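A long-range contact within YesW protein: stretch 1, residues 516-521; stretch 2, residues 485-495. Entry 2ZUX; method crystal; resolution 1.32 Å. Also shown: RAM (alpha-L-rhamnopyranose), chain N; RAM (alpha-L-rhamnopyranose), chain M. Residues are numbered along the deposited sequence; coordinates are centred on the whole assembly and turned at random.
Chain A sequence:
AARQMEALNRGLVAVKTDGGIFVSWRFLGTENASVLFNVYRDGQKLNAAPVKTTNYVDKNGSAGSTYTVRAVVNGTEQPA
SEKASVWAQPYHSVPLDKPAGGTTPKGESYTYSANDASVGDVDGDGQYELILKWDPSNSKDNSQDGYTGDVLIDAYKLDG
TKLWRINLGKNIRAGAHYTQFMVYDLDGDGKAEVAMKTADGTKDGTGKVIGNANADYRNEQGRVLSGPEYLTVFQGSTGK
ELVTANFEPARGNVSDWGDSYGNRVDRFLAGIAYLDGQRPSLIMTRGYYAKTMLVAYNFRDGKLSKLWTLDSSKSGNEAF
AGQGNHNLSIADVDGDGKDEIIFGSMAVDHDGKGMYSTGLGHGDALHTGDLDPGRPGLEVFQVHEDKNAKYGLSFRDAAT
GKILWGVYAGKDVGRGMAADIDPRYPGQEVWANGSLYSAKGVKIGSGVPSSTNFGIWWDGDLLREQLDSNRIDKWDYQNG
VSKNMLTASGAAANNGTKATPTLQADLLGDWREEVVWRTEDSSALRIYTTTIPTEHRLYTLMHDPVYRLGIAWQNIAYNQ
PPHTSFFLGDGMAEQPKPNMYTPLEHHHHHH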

# COMPACT_ATOMS: atom_id res chain seq x y z
N VAL A 516 -7.98 -7.10 -3.99
CA VAL A 516 -9.28 -6.47 -3.99
C VAL A 516 -9.42 -5.74 -5.32
O VAL A 516 -8.68 -4.79 -5.58
CB VAL A 516 -9.43 -5.47 -2.83
CG1 VAL A 516 -10.85 -4.88 -2.81
CG2 VAL A 516 -9.09 -6.13 -1.50
N TRP A 517 -10.35 -6.20 -6.17
CA TRP A 517 -10.69 -5.51 -7.41
C TRP A 517 -12.15 -5.09 -7.35
O TRP A 517 -12.99 -5.82 -6.83
CB TRP A 517 -10.55 -6.42 -8.64
CG TRP A 517 -9.17 -6.65 -9.20
CD1 TRP A 517 -8.37 -5.74 -9.82
CD2 TRP A 517 -8.49 -7.90 -9.25
NE1 TRP A 517 -7.20 -6.35 -10.24
CE2 TRP A 517 -7.26 -7.68 -9.91
CE3 TRP A 517 -8.80 -9.19 -8.80
CZ2 TRP A 517 -6.33 -8.71 -10.12
CZ3 TRP A 517 -7.88 -10.21 -9.02
CH2 TRP A 517 -6.66 -9.96 -9.67
N ARG A 518 -12.46 -3.93 -7.91
CA ARG A 518 -13.86 -3.54 -8.09
C ARG A 518 -14.49 -4.36 -9.22
O ARG A 518 -13.78 -4.86 -10.10
CB ARG A 518 -13.96 -2.06 -8.43
CG ARG A 518 -13.27 -1.68 -9.72
CD ARG A 518 -13.64 -0.28 -10.16
NE ARG A 518 -12.85 0.13 -11.32
CZ ARG A 518 -13.30 0.13 -12.57
NH1 ARG A 518 -14.54 -0.26 -12.83
NH2 ARG A 518 -12.51 0.53 -13.55
N THR A 519 -15.81 -4.49 -9.20
CA THR A 519 -16.54 -4.94 -10.38
C THR A 519 -16.54 -3.81 -11.40
O THR A 519 -16.27 -2.65 -11.06
CB THR A 519 -17.99 -5.31 -10.04
OG1 THR A 519 -18.64 -4.17 -9.47
CG2 THR A 519 -18.04 -6.47 -9.06
N GLU A 520 -16.84 -4.14 -12.65
CA GLU A 520 -16.82 -3.14 -13.73
C GLU A 520 -17.72 -1.94 -13.43
O GLU A 520 -17.36 -0.79 -13.72
CB GLU A 520 -17.18 -3.79 -15.07
CG GLU A 520 -16.14 -4.83 -15.52
CD GLU A 520 -16.60 -5.70 -16.68
OE1 GLU A 520 -17.53 -5.29 -17.42
OE2 GLU A 520 -16.02 -6.80 -16.85
N ASP A 521 -18.88 -2.20 -12.82
CA ASP A 521 -19.84 -1.14 -12.51
C ASP A 521 -19.70 -0.54 -11.11
O ASP A 521 -20.51 0.29 -10.71
CB ASP A 521 -21.28 -1.63 -12.75
CG ASP A 521 -21.73 -2.70 -11.76
OD1 ASP A 521 -20.97 -3.10 -10.86
OD2 ASP A 521 -22.89 -3.17 -11.89
C1 RAM N . -9.08 6.85 -15.52
C2 RAM N . -9.25 7.29 -14.06
C3 RAM N . -10.07 6.32 -13.21
C4 RAM N . -9.65 4.89 -13.50
C5 RAM N . -9.91 4.61 -14.97
C6 RAM N . -9.59 3.17 -15.34
O1 RAM N . -10.06 7.46 -16.33
O2 RAM N . -7.98 7.48 -13.48
O3 RAM N . -9.95 6.62 -11.84
O4 RAM N . -10.26 3.92 -12.66
O5 RAM N . -9.07 5.45 -15.76
C1 RAM M . -3.72 8.52 -13.86
C2 RAM M . -2.42 8.13 -14.57
C3 RAM M . -2.69 7.11 -15.68
C4 RAM M . -3.78 7.60 -16.63
C5 RAM M . -5.03 7.98 -15.83
C6 RAM M . -6.08 8.59 -16.75
O1 RAM M . -4.16 7.45 -13.05
O2 RAM M . -1.86 9.31 -15.10
O3 RAM M . -1.50 6.84 -16.41
O4 RAM M . -4.06 6.60 -17.60
O5 RAM M . -4.72 8.90 -14.79
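Stretch 2, residues 485-495: MLTASGAAANN

Two donor groups meet at the far end of this contact: Asn-494 ND2 lies 2.8 Å from Arg-518 NE, near the plane of the guanidinium, and the pair is not a hydrogen bond. The rest of stretch 2 reaches this point by a turn and a short antiparallel run beside stretch 1. Leu-486 and Thr-487 are extended; a type II turn from Ala-488 to Ala-491 follows, closed by Ala-491 N to Ala-488 O at 3.0 Å. Gly-490 takes phi/psi of 90/-9°, where a CB would jam against the carbonyl O of Ser-489. Beyond the turn the chain runs antiparallel to the strand of stretch 1, Ala-491 facing Thr-519 with their CA atoms 4.5 Å apart. The firm backbone link is Ala-492 N to Arg-518 O, 2.9 Å and nearly straight; a weak one, Glu-520 N to Gly-490 O at 3.4 Å, lies on the turn side. Gly-490 O also receives a CA-H...O contact from Thr-519 CA at 3.4 Å, and Arg-518 O one from Ala-491 CA at 3.4 Å. Arg-518 N and Ala-492 O are not bonded directly; water 2 bridges them, donating to Ala-492 O (2.6 Å) and accepting from Arg-518 N (3.0 Å).

Trp-517 points toward stretch 2 and is buried along it: its CZ3 lies 3.6 Å from Ala-488 CB and 4.1 Å from Leu-486 CD2, the latter at the ring edge, while its CB packs 3.7 Å from Ala-491 CB. At the other end of the indole, CD1 is 3.5 Å from Ala-492 O. Arg-518 extends past Ala-492, whose CB covers one guanidinium face at 3.7 Å from CZ, and its NH2 makes a weak hydrogen bond to Ala-493 O at 3.1 Å. Just beyond, Asn-495 N comes within 3.0 Å of C4 of the chain N rhamnose.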

# COMPACT_ATOMS: atom_id res chain seq x y z
N MET A 485 -2.08 -17.04 -14.69
CA MET A 485 -2.52 -17.92 -13.60
C MET A 485 -3.97 -17.64 -13.22
O MET A 485 -4.72 -18.55 -12.87
CB MET A 485 -1.67 -17.70 -12.35
CG MET A 485 -0.28 -18.26 -12.42
SD MET A 485 0.33 -18.56 -10.74
CE MET A 485 -0.35 -20.18 -10.42
N LEU A 486 -4.35 -16.37 -13.25
CA LEU A 486 -5.70 -15.95 -12.92
C LEU A 486 -6.10 -14.79 -13.81
O LEU A 486 -5.34 -13.85 -13.98
CB LEU A 486 -5.79 -15.52 -11.45
CG LEU A 486 -7.13 -14.89 -11.02
CD1 LEU A 486 -8.27 -15.90 -10.99
CD2 LEU A 486 -6.99 -14.17 -9.68
N THR A 487 -7.30 -14.88 -14.38
CA THR A 487 -7.94 -13.72 -14.98
C THR A 487 -9.27 -13.54 -14.25
O THR A 487 -10.13 -14.43 -14.26
CB THR A 487 -8.13 -13.91 -16.50
OG1 THR A 487 -6.84 -13.93 -17.13
CG2 THR A 487 -8.94 -12.76 -17.10
N ALA A 488 -9.40 -12.41 -13.56
CA ALA A 488 -10.58 -12.18 -12.73
C ALA A 488 -11.71 -11.58 -13.57
O ALA A 488 -11.91 -10.37 -13.61
CB ALA A 488 -10.24 -11.30 -11.55
N SER A 489 -12.44 -12.46 -14.26
CA SER A 489 -13.51 -12.02 -15.14
C SER A 489 -14.62 -11.30 -14.36
O SER A 489 -15.06 -11.77 -13.31
CB SER A 489 -14.07 -13.22 -15.91
OG SER A 489 -13.03 -13.79 -16.69
N GLY A 490 -15.02 -10.14 -14.87
CA GLY A 490 -16.02 -9.32 -14.19
C GLY A 490 -15.41 -8.31 -13.22
O GLY A 490 -16.12 -7.45 -12.70
N ALA A 491 -14.10 -8.44 -12.99
CA ALA A 491 -13.35 -7.52 -12.13
C ALA A 491 -12.54 -6.57 -13.00
O ALA A 491 -12.12 -6.94 -14.10
CB ALA A 491 -12.45 -8.28 -11.18
N ALA A 492 -12.33 -5.35 -12.51
CA ALA A 492 -11.60 -4.35 -13.26
C ALA A 492 -10.56 -3.70 -12.38
O ALA A 492 -10.74 -3.55 -11.18
CB ALA A 492 -12.55 -3.29 -13.80
N ALA A 493 -9.45 -3.33 -13.01
CA ALA A 493 -8.42 -2.54 -12.38
C ALA A 493 -8.74 -1.06 -12.54
O ALA A 493 -9.70 -0.68 -13.22
CB ALA A 493 -7.06 -2.89 -12.97
N ASN A 494 -7.90 -0.22 -11.93
CA ASN A 494 -8.16 1.22 -11.85
C ASN A 494 -7.02 2.04 -12.45
O ASN A 494 -5.95 1.52 -12.77
CB ASN A 494 -8.31 1.68 -10.37
CG ASN A 494 -9.24 0.80 -9.55
OD1 ASN A 494 -9.01 0.58 -8.36
ND2 ASN A 494 -10.29 0.30 -10.17
N ASN A 495 -7.27 3.34 -12.58
CA ASN A 495 -6.23 4.32 -12.88
C ASN A 495 -5.66 4.21 -14.29
O ASN A 495 -4.47 4.38 -14.51
CB ASN A 495 -5.13 4.33 -11.80
CG ASN A 495 -5.68 4.63 -10.42
OD1 ASN A 495 -5.33 3.96 -9.43
ND2 ASN A 495 -6.52 5.64 -10.34
O HOH W 1 -18.53 -7.00 -13.31
O HOH W 2 -9.92 -2.63 -8.84